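Local coordinates for methionine-binding lipoprotein MetQ (Bacillus subtilis subsp. subtilis, PDB 4GOT) that binds methionine and probably hands it to the membrane-bound permease of the MetNPQ ABC transporter, which imports the amino acid, at residues A[107-112]-A[156-161]. Residues are numbered along the deposited sequence; the frame is centred on the assembly and turned at random.
Sequences TIILTN and KKVAPE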
loop_
_atom_site.group_PDB
_atom_site.type_symbol
_atom_site.label_atom_id
_atom_site.label_comp_id
_atom_site.label_asym_id
_atom_site.label_seq_id
_atom_site.Cartn_x
_atom_site.Cartn_y
_atom_site.Cartn_z
ATOM N N THR A 107 4.622 -23.450 1.818
ATOM C CA THR A 107 3.415 -22.651 1.468
ATOM C C THR A 107 3.645 -21.162 1.745
ATOM O O THR A 107 3.971 -20.755 2.897
ATOM C CB THR A 107 2.176 -23.006 2.307
ATOM O OG1 THR A 107 1.768 -24.346 2.048
ATOM C CG2 THR A 107 1.001 -22.046 1.970
ATOM N N ILE A 108 3.435 -20.369 0.690
ATOM C CA ILE A 108 3.583 -18.912 0.705
ATOM C C ILE A 108 2.172 -18.335 0.653
ATOM O O ILE A 108 1.410 -18.663 -0.252
ATOM C CB ILE A 108 4.438 -18.386 -0.474
ATOM C CG1 ILE A 108 5.835 -19.043 -0.506
ATOM C CG2 ILE A 108 4.622 -16.882 -0.393
ATOM C CD1 ILE A 108 6.678 -18.821 0.726
ATOM N N ILE A 109 1.820 -17.528 1.661
ATOM C CA ILE A 109 0.529 -16.827 1.689
ATOM C C ILE A 109 0.712 -15.430 1.064
ATOM O O ILE A 109 1.205 -14.472 1.693
ATOM C CB ILE A 109 -0.079 -16.670 3.113
ATOM C CG1 ILE A 109 -0.001 -17.990 3.909
ATOM C CG2 ILE A 109 -1.509 -16.104 3.058
ATOM C CD1 ILE A 109 -0.908 -19.092 3.403
ATOM N N LEU A 110 0.297 -15.362 -0.188
ATOM C CA LEU A 110 0.138 -14.137 -0.955
ATOM C C LEU A 110 -1.136 -13.428 -0.518
ATOM O O LEU A 110 -2.045 -14.059 0.027
ATOM C CB LEU A 110 -0.040 -14.499 -2.435
ATOM C CG LEU A 110 1.081 -15.285 -3.132
ATOM C CD1 LEU A 110 0.662 -15.569 -4.575
ATOM C CD2 LEU A 110 2.390 -14.487 -3.082
ATOM N N THR A 111 -1.206 -12.119 -0.763
ATOM C CA THR A 111 -2.502 -11.442 -0.669
ATOM C C THR A 111 -3.183 -11.675 -2.023
ATOM O O THR A 111 -2.519 -12.037 -3.020
ATOM C CB THR A 111 -2.387 -9.941 -0.258
ATOM O OG1 THR A 111 -2.216 -9.113 -1.403
ATOM C CG2 THR A 111 -1.239 -9.687 0.758
ATOM N N ASN A 112 -4.491 -11.460 -2.042
ATOM C CA ASN A 112 -5.304 -11.594 -3.248
ATOM C C ASN A 112 -5.413 -10.262 -4.049
ATOM O O ASN A 112 -6.191 -10.174 -4.981
ATOM C CB ASN A 112 -6.688 -12.202 -2.901
ATOM C CG ASN A 112 -7.575 -11.264 -2.098
ATOM O OD1 ASN A 112 -7.260 -10.091 -1.915
ATOM N ND2 ASN A 112 -8.705 -11.782 -1.628
ATOM N N LYS A 156 -0.978 -19.717 -1.628
ATOM C CA LYS A 156 -2.372 -19.520 -1.229
ATOM C C LYS A 156 -2.636 -18.001 -1.273
ATOM O O LYS A 156 -1.705 -17.212 -1.265
ATOM C CB LYS A 156 -2.607 -20.036 0.202
ATOM C CG LYS A 156 -2.273 -21.500 0.481
ATOM C CD LYS A 156 -3.427 -22.411 0.102
ATOM C CE LYS A 156 -3.280 -23.827 0.672
ATOM N NZ LYS A 156 -3.815 -23.938 2.070
ATOM N N LYS A 157 -3.900 -17.580 -1.316
ATOM C CA LYS A 157 -4.201 -16.157 -1.335
ATOM C C LYS A 157 -5.180 -15.823 -0.247
ATOM O O LYS A 157 -6.173 -16.524 -0.103
ATOM C CB LYS A 157 -4.772 -15.716 -2.691
ATOM C CG LYS A 157 -3.758 -15.728 -3.800
ATOM C CD LYS A 157 -4.423 -15.914 -5.151
ATOM C CE LYS A 157 -3.403 -16.244 -6.239
ATOM N NZ LYS A 157 -3.018 -14.966 -6.871
ATOM N N VAL A 158 -4.856 -14.775 0.515
ATOM C CA VAL A 158 -5.711 -14.273 1.598
ATOM C C VAL A 158 -5.962 -12.774 1.373
ATOM O O VAL A 158 -5.102 -12.064 0.868
ATOM C CB VAL A 158 -5.036 -14.519 2.973
ATOM C CG1 VAL A 158 -5.816 -13.872 4.117
ATOM C CG2 VAL A 158 -4.889 -16.039 3.222
ATOM N N ALA A 159 -7.113 -12.281 1.807
ATOM C CA ALA A 159 -7.377 -10.855 1.729
ATOM C C ALA A 159 -6.267 -10.098 2.485
ATOM O O ALA A 159 -5.772 -10.597 3.499
ATOM C CB ALA A 159 -8.767 -10.538 2.285
ATOM N N PRO A 160 -5.831 -8.921 1.959
ATOM C CA PRO A 160 -4.744 -8.138 2.599
ATOM C C PRO A 160 -5.145 -7.705 4.014
ATOM O O PRO A 160 -4.308 -7.546 4.884
ATOM C CB PRO A 160 -4.538 -6.936 1.655
ATOM C CG PRO A 160 -5.559 -7.097 0.579
ATOM C CD PRO A 160 -6.154 -8.439 0.604
ATOM N N GLU A 161 -6.458 -7.606 4.248
ATOM C CA GLU A 161 -6.980 -7.271 5.560
ATOM C C GLU A 161 -6.817 -8.395 6.608
ATOM O O GLU A 161 -7.074 -8.186 7.820
ATOM C CB GLU A 161 -8.493 -6.909 5.418
ATOM C CG GLU A 161 -8.799 -5.589 4.695
ATOM C CD GLU A 161 -8.561 -5.594 3.163
ATOM O OE1 GLU A 161 -8.729 -6.684 2.528
ATOM O OE2 GLU A 161 -8.289 -4.478 2.593
#
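Lys-156 and Val-158 hydrogen-bond through their backbones to Ile-108 and Leu-110 of strand 107-111 and to Asn-112 just past its end, in the staggered pattern of parallel strands. Lys-156 N to Ile-108 O is the straightest bond, with 166° at the hydrogen, and Leu-110 N returns one to Lys-156 O at 2.9 Å. Val-158 N then donates to Leu-110 O, which also takes a CA-H...O contact from Lys-157 CA at 3.3 Å. Asn-112 N reaches Val-158 O from 49° above the carbonyl plane, bent at the hydrogen about as much as the Leu-110 bond.

On the face of Ile-109 and Lys-156, Ile-109 CG2, anti to the backbone N, presses on Val-158 CG2 at 3.4 Å, tighter than usual for two carbons, while its CD1 meets Lys-156 CB at 3.7 Å. An alanine in place of Ile-109 would probably open a gap beside Val-158 CG2 and strip cover from the aliphatic base of Lys-156. Thr-107 CG2 adds a contact with Lys-156 CG.

A polar-to-carbon contact follows past the strands: Asn-112 OD1 approaches Pro-160 CD at 3.2 Å, the two side chains roughly perpendicular.

Strand 154-158 edges the five-stranded mixed sheet of one lobe, as in two-lobed solute-binding proteins, with strand 107-111 between it and strand 174-177. Helix 117-126 touches Leu-110 and helix 163-168 Ile-109 and Val-158, while Pro-160 touches Tyr-43 and Asn-178 of the selenomethionine pocket.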